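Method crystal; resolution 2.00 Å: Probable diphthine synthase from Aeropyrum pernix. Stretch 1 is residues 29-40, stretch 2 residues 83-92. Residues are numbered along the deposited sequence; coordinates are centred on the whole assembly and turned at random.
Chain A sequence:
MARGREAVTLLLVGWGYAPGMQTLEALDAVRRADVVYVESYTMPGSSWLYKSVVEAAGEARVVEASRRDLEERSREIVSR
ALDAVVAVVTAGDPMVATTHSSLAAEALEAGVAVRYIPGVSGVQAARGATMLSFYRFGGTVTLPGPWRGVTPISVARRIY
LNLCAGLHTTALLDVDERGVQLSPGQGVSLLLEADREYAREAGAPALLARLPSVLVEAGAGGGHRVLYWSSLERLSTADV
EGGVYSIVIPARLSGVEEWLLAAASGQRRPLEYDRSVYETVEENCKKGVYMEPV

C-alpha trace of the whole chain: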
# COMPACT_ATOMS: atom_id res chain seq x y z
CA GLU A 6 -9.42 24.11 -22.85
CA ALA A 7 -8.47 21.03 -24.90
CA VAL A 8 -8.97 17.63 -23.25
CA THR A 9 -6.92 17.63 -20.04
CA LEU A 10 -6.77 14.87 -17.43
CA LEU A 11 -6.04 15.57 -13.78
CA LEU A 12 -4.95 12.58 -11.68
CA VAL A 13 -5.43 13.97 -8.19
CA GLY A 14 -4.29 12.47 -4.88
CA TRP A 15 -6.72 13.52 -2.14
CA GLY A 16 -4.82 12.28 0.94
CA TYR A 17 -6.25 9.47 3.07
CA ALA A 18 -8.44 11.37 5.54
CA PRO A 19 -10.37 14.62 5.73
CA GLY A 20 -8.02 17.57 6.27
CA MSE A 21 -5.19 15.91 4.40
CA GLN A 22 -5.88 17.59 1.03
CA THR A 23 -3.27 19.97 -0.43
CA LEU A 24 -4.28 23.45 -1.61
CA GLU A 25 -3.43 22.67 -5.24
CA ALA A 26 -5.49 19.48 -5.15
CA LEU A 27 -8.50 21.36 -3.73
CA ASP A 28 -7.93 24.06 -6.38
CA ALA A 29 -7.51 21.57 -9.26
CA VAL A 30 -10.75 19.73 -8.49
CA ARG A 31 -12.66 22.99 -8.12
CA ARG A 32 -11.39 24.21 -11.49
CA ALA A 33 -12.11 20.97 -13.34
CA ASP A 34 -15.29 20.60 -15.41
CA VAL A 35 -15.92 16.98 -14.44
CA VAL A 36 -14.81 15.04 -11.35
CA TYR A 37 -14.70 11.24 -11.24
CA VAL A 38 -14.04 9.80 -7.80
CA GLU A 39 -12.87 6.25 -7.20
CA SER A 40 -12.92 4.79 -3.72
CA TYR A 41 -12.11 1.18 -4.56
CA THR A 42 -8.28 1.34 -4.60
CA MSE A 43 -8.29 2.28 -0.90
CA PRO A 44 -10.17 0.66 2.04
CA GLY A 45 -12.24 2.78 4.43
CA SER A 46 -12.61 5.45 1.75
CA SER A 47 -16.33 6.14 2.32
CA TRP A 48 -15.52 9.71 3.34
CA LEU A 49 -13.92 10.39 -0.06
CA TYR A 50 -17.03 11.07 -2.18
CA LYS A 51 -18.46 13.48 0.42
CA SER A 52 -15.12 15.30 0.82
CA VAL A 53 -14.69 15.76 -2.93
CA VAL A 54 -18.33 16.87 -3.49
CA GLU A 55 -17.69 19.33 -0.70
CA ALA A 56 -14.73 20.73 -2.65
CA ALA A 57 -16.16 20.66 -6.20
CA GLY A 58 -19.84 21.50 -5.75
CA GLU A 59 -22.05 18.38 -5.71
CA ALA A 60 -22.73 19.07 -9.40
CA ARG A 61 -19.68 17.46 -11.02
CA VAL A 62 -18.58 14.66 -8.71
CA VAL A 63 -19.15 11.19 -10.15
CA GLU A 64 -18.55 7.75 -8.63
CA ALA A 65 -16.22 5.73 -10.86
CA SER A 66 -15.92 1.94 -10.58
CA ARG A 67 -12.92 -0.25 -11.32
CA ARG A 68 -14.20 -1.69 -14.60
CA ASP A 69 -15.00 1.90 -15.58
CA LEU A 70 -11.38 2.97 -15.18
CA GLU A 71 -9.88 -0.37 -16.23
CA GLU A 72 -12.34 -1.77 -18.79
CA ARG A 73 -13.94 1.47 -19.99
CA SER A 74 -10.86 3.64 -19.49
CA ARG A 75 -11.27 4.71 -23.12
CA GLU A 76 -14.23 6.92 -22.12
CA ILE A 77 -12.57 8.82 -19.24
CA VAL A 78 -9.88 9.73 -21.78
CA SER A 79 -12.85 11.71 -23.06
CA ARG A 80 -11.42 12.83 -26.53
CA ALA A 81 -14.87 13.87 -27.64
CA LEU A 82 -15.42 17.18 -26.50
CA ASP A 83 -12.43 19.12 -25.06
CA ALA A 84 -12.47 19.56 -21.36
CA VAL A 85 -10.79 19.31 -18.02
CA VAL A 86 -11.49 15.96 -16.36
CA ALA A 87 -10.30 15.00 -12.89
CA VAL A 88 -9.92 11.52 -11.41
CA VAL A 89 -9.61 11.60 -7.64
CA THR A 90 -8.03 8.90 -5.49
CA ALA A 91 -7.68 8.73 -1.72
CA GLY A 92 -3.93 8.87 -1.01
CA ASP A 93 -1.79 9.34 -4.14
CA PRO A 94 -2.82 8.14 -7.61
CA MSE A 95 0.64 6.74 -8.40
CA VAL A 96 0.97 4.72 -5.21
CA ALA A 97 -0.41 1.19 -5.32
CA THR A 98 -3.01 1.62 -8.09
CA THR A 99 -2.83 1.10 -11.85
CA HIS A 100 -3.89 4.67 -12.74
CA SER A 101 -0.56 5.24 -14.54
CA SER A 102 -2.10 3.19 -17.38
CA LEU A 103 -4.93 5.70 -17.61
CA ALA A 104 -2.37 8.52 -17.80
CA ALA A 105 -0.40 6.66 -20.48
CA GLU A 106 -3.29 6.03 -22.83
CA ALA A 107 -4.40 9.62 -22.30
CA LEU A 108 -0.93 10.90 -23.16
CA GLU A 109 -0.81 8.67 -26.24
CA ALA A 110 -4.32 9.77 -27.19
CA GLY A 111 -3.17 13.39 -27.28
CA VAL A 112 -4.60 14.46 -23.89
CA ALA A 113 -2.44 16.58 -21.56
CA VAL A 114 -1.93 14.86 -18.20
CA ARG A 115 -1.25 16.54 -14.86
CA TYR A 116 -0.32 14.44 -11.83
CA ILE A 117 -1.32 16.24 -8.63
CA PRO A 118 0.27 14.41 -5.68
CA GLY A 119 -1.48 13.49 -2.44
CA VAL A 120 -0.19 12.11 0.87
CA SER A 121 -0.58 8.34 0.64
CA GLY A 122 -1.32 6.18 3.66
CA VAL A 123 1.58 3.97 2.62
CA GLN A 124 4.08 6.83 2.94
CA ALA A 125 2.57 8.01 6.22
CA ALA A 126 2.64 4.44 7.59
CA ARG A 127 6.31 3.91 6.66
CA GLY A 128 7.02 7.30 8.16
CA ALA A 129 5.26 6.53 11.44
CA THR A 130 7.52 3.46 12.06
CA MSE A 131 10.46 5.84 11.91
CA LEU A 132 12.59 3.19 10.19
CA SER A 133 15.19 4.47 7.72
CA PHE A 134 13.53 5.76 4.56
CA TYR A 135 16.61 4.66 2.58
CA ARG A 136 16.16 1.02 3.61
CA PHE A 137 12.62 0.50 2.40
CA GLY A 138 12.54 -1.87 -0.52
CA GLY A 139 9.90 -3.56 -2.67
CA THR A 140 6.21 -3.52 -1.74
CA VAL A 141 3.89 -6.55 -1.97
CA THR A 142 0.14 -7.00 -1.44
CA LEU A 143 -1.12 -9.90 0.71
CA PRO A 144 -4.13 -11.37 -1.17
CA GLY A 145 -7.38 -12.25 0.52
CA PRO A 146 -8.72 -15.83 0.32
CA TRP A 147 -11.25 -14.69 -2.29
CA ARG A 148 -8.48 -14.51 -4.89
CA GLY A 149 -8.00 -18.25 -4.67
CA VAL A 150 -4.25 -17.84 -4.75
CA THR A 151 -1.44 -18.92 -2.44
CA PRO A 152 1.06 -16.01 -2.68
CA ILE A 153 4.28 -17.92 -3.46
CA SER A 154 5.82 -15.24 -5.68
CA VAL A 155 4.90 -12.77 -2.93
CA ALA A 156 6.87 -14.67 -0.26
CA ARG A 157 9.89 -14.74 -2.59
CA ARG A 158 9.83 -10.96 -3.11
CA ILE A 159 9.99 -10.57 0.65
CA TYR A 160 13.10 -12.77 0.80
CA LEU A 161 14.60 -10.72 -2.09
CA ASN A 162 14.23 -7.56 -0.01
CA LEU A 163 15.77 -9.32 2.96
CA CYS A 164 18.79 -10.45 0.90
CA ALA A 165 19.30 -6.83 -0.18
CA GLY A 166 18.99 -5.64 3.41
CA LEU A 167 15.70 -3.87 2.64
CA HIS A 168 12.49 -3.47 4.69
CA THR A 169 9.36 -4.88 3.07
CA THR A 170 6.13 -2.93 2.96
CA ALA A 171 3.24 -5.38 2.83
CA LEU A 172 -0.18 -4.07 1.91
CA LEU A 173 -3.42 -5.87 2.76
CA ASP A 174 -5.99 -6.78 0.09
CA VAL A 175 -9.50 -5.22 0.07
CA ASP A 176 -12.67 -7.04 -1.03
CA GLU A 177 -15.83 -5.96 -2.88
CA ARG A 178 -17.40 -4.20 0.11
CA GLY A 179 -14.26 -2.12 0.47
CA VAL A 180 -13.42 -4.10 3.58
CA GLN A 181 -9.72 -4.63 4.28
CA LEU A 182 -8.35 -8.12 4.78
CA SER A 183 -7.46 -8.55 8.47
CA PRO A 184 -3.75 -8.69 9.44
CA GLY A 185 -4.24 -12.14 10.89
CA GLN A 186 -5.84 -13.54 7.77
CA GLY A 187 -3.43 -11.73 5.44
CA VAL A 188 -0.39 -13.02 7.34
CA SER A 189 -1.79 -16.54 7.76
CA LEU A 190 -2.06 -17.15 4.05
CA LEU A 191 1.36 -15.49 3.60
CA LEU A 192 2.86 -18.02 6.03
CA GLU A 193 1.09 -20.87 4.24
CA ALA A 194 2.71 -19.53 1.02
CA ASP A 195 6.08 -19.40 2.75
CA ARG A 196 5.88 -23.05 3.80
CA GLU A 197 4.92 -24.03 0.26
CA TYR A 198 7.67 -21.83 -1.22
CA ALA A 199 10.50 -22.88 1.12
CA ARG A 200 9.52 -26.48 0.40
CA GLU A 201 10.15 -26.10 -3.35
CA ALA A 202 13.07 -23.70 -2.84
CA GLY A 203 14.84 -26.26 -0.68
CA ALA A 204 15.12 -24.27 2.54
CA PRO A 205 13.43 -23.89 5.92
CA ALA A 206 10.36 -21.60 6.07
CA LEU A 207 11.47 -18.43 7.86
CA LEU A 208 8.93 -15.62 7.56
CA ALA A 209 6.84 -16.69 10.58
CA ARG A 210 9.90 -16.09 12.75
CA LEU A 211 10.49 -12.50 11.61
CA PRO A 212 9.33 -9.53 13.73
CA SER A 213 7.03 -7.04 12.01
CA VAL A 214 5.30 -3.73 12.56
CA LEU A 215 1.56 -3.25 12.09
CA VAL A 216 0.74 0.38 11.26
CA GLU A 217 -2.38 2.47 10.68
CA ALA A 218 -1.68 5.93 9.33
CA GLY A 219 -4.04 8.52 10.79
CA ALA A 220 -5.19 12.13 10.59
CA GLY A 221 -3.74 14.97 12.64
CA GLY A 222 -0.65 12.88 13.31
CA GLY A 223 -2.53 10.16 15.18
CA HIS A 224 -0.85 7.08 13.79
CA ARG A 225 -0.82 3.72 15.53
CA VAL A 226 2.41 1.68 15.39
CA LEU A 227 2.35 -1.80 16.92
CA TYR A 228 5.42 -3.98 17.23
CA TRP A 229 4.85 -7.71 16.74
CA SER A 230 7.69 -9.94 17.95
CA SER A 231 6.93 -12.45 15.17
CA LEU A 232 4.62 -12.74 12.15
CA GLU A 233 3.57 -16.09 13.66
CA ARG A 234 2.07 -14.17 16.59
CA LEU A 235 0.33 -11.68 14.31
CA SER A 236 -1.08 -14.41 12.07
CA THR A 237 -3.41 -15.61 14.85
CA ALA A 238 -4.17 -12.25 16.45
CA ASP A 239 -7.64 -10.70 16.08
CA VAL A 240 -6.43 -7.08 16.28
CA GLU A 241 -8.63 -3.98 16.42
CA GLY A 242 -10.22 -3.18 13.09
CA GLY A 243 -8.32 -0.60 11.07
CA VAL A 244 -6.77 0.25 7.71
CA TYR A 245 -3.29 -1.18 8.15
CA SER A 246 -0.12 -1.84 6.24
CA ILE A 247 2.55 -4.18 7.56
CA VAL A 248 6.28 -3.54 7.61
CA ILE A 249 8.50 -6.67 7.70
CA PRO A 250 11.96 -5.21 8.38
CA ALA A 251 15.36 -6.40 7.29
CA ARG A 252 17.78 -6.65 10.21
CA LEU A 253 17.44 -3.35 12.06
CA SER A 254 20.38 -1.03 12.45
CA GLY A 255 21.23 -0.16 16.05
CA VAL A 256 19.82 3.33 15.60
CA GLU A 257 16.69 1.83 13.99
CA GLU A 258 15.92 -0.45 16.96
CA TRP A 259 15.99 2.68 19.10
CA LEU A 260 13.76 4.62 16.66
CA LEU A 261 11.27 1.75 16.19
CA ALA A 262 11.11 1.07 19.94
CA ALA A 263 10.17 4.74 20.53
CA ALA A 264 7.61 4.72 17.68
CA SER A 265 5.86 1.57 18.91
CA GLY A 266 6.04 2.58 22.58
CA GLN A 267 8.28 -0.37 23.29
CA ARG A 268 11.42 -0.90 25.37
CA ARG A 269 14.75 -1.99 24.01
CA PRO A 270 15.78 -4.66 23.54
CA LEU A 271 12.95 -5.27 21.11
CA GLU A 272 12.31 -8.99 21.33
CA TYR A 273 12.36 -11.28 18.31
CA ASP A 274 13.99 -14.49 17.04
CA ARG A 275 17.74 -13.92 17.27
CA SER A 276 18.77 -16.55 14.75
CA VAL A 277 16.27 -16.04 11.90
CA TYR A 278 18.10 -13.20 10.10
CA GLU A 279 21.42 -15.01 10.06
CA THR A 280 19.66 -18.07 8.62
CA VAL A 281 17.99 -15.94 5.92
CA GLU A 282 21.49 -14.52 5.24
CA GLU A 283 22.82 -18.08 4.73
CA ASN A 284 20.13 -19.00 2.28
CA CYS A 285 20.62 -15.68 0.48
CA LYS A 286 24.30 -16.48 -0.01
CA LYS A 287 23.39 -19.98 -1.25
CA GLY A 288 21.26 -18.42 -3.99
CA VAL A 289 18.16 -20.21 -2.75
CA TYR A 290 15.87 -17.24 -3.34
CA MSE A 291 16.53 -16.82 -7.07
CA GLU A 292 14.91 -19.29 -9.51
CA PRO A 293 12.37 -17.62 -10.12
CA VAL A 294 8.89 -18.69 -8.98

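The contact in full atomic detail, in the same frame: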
# COMPACT_ATOMS: atom_id res chain seq x y z
N ALA A 29 -7.36 22.35 -8.03
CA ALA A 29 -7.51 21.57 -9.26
C ALA A 29 -8.90 20.99 -9.47
O ALA A 29 -9.47 21.10 -10.55
CB ALA A 29 -6.49 20.43 -9.29
N VAL A 30 -9.43 20.36 -8.43
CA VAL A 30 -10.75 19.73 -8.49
C VAL A 30 -11.87 20.76 -8.61
O VAL A 30 -12.91 20.50 -9.22
CB VAL A 30 -10.97 18.81 -7.25
CG1 VAL A 30 -12.44 18.52 -7.03
CG2 VAL A 30 -10.23 17.49 -7.47
N ARG A 31 -11.65 21.94 -8.05
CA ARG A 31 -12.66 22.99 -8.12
C ARG A 31 -12.68 23.59 -9.52
O ARG A 31 -13.74 23.96 -10.03
CB ARG A 31 -12.39 24.06 -7.06
CG ARG A 31 -12.58 23.54 -5.64
CD ARG A 31 -12.33 24.57 -4.54
NE ARG A 31 -10.98 25.13 -4.57
CZ ARG A 31 -10.35 25.61 -3.50
NH1 ARG A 31 -9.13 26.10 -3.61
NH2 ARG A 31 -10.95 25.59 -2.31
N ARG A 32 -11.51 23.64 -10.15
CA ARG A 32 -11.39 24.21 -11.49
C ARG A 32 -11.68 23.24 -12.62
O ARG A 32 -11.79 23.65 -13.78
CB ARG A 32 -9.99 24.84 -11.65
CG ARG A 32 -9.79 26.06 -10.76
CD ARG A 32 -8.40 26.67 -10.91
NE ARG A 32 -8.27 27.90 -10.13
CZ ARG A 32 -8.91 29.04 -10.40
NH1 ARG A 32 -9.73 29.11 -11.45
NH2 ARG A 32 -8.74 30.10 -9.63
N ALA A 33 -11.81 21.96 -12.31
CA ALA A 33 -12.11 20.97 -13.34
C ALA A 33 -13.57 21.13 -13.78
O ALA A 33 -14.35 21.81 -13.13
CB ALA A 33 -11.88 19.56 -12.79
N ASP A 34 -13.92 20.51 -14.90
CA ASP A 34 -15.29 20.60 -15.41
C ASP A 34 -16.05 19.36 -14.98
O ASP A 34 -17.27 19.41 -14.77
CB ASP A 34 -15.30 20.72 -16.93
CG ASP A 34 -14.57 21.97 -17.42
OD1 ASP A 34 -14.91 23.08 -16.97
OD2 ASP A 34 -13.65 21.83 -18.26
N VAL A 35 -15.33 18.25 -14.86
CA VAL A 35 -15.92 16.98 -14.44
C VAL A 35 -14.99 16.36 -13.38
O VAL A 35 -13.77 16.52 -13.44
CB VAL A 35 -16.05 15.99 -15.63
CG1 VAL A 35 -16.94 14.82 -15.24
CG2 VAL A 35 -16.61 16.70 -16.84
N VAL A 36 -15.58 15.66 -12.41
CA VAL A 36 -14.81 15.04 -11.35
C VAL A 36 -15.24 13.60 -11.05
O VAL A 36 -16.30 13.38 -10.45
CB VAL A 36 -14.92 15.83 -10.04
CG1 VAL A 36 -14.05 15.19 -8.97
CG2 VAL A 36 -14.50 17.28 -10.28
N TYR A 37 -14.44 12.64 -11.49
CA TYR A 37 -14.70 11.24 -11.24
C TYR A 37 -13.98 10.94 -9.94
O TYR A 37 -12.89 11.45 -9.69
CB TYR A 37 -14.13 10.37 -12.35
CG TYR A 37 -14.79 10.57 -13.70
CD1 TYR A 37 -16.05 10.04 -13.96
CD2 TYR A 37 -14.16 11.29 -14.70
CE1 TYR A 37 -16.67 10.23 -15.20
CE2 TYR A 37 -14.76 11.49 -15.94
CZ TYR A 37 -16.02 10.95 -16.18
OH TYR A 37 -16.61 11.14 -17.41
N VAL A 38 -14.61 10.14 -9.09
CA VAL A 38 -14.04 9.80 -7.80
C VAL A 38 -14.07 8.29 -7.64
O VAL A 38 -15.13 7.67 -7.77
CB VAL A 38 -14.83 10.47 -6.66
CG1 VAL A 38 -14.27 10.06 -5.32
CG2 VAL A 38 -14.78 11.96 -6.80
N GLU A 39 -12.92 7.69 -7.38
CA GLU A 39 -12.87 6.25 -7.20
C GLU A 39 -12.42 5.95 -5.78
O GLU A 39 -11.42 6.47 -5.30
CB GLU A 39 -11.94 5.60 -8.25
CG GLU A 39 -10.47 5.95 -8.18
CD GLU A 39 -9.70 5.04 -7.22
OE1 GLU A 39 -8.46 5.14 -7.18
OE2 GLU A 39 -10.35 4.23 -6.52
N SER A 40 -13.21 5.14 -5.09
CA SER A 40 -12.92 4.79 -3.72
C SER A 40 -12.71 3.30 -3.53
O SER A 40 -12.89 2.78 -2.43
CB SER A 40 -14.06 5.28 -2.83
OG SER A 40 -15.28 5.26 -3.55
N ASP A 83 -13.80 18.59 -25.40
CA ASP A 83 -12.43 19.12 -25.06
C ASP A 83 -12.65 19.73 -23.73
O ASP A 83 -13.25 20.80 -23.64
CB ASP A 83 -11.92 20.21 -26.09
CG ASP A 83 -11.59 19.72 -27.54
OD1 ASP A 83 -12.54 19.55 -28.40
OD2 ASP A 83 -10.36 19.49 -27.90
N ALA A 84 -12.20 19.07 -22.70
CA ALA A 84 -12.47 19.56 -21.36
C ALA A 84 -11.44 19.07 -20.35
O ALA A 84 -10.62 18.21 -20.64
CB ALA A 84 -13.86 19.07 -20.95
N VAL A 85 -11.67 19.65 -19.15
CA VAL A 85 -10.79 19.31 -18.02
C VAL A 85 -11.47 18.26 -17.14
O VAL A 85 -12.46 18.55 -16.47
CB VAL A 85 -10.50 20.54 -17.17
CG1 VAL A 85 -9.37 20.26 -16.17
CG2 VAL A 85 -10.09 21.73 -18.03
N VAL A 86 -10.93 17.05 -17.15
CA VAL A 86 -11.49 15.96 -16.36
C VAL A 86 -10.54 15.54 -15.24
O VAL A 86 -9.35 15.38 -15.45
CB VAL A 86 -11.78 14.72 -17.24
CG1 VAL A 86 -12.23 13.56 -16.39
CG2 VAL A 86 -12.88 15.06 -18.25
N ALA A 87 -11.10 15.38 -14.04
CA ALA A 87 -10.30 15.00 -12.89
C ALA A 87 -10.70 13.63 -12.37
O ALA A 87 -11.88 13.29 -12.33
CB ALA A 87 -10.43 16.03 -11.78
N VAL A 88 -9.69 12.83 -12.00
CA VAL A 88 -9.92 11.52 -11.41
C VAL A 88 -9.27 11.63 -10.04
O VAL A 88 -8.07 11.89 -9.92
CB VAL A 88 -9.26 10.38 -12.23
CG1 VAL A 88 -9.41 9.05 -11.50
CG2 VAL A 88 -9.93 10.28 -13.61
N VAL A 89 -10.09 11.47 -9.00
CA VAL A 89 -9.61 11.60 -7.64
C VAL A 89 -9.47 10.27 -6.91
O VAL A 89 -10.38 9.44 -6.94
CB VAL A 89 -10.54 12.47 -6.81
CG1 VAL A 89 -9.90 12.77 -5.46
CG2 VAL A 89 -10.84 13.77 -7.56
N THR A 90 -8.33 10.10 -6.25
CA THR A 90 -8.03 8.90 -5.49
C THR A 90 -7.68 9.28 -4.06
O THR A 90 -7.09 10.33 -3.82
CB THR A 90 -6.81 8.16 -6.12
OG1 THR A 90 -7.15 7.72 -7.44
CG2 THR A 90 -6.40 6.96 -5.27
N ALA A 91 -8.07 8.45 -3.09
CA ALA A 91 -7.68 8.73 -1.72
C ALA A 91 -6.17 8.43 -1.75
O ALA A 91 -5.72 7.58 -2.52
CB ALA A 91 -8.41 7.77 -0.75
N GLY A 92 -5.36 9.12 -0.96
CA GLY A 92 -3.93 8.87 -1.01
C GLY A 92 -3.30 9.54 -2.22
O GLY A 92 -3.56 10.71 -2.49
O HOH W 1 -9.27 5.98 -3.77

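Strands 35-39 and 85-90 lie side by side in parallel, joined by a ladder in which the odd-numbered residues of both strands supply the bonding groups: A87 N to V35 O (3.0 Å), Y37 N to A87 O (2.8 Å), V89 N to Y37 O (2.9 Å) and E39 N to V89 O (3.1 Å). At the start, D34 N donates to V85 O (2.9 Å), while the D34 m rotamer (chi1 -61°) brings OD2 back to accept from V85 N (3.1 Å), satisfying an amide at the start of the strand.

On one face, V36, V38, A87 and V89 form an apolar layer. V89, with chi1 t, places CG2 3.8 Å from both V36 CG1 and V30 CG2, tying the preceding helix to the sheet. The small A87 packs its CB 3.9 Å from A33 CB.

The other face carries V35, Y37, V86 and V88. At chi1 -66° and chi2 -75°, the Y37 ring stands over its own strand and turns its edge to V86, CE2 3.3 Å from V86 CG1. The buried E39 bends at chi1 65° and chi2 87° to reach across to the second strand, where OE1 accepts from T90 OG1 (2.9 Å), with T90 in m. Beyond this, a water O, 2.7 Å from E39 O and 2.8 Å from A91 N, bridges the two.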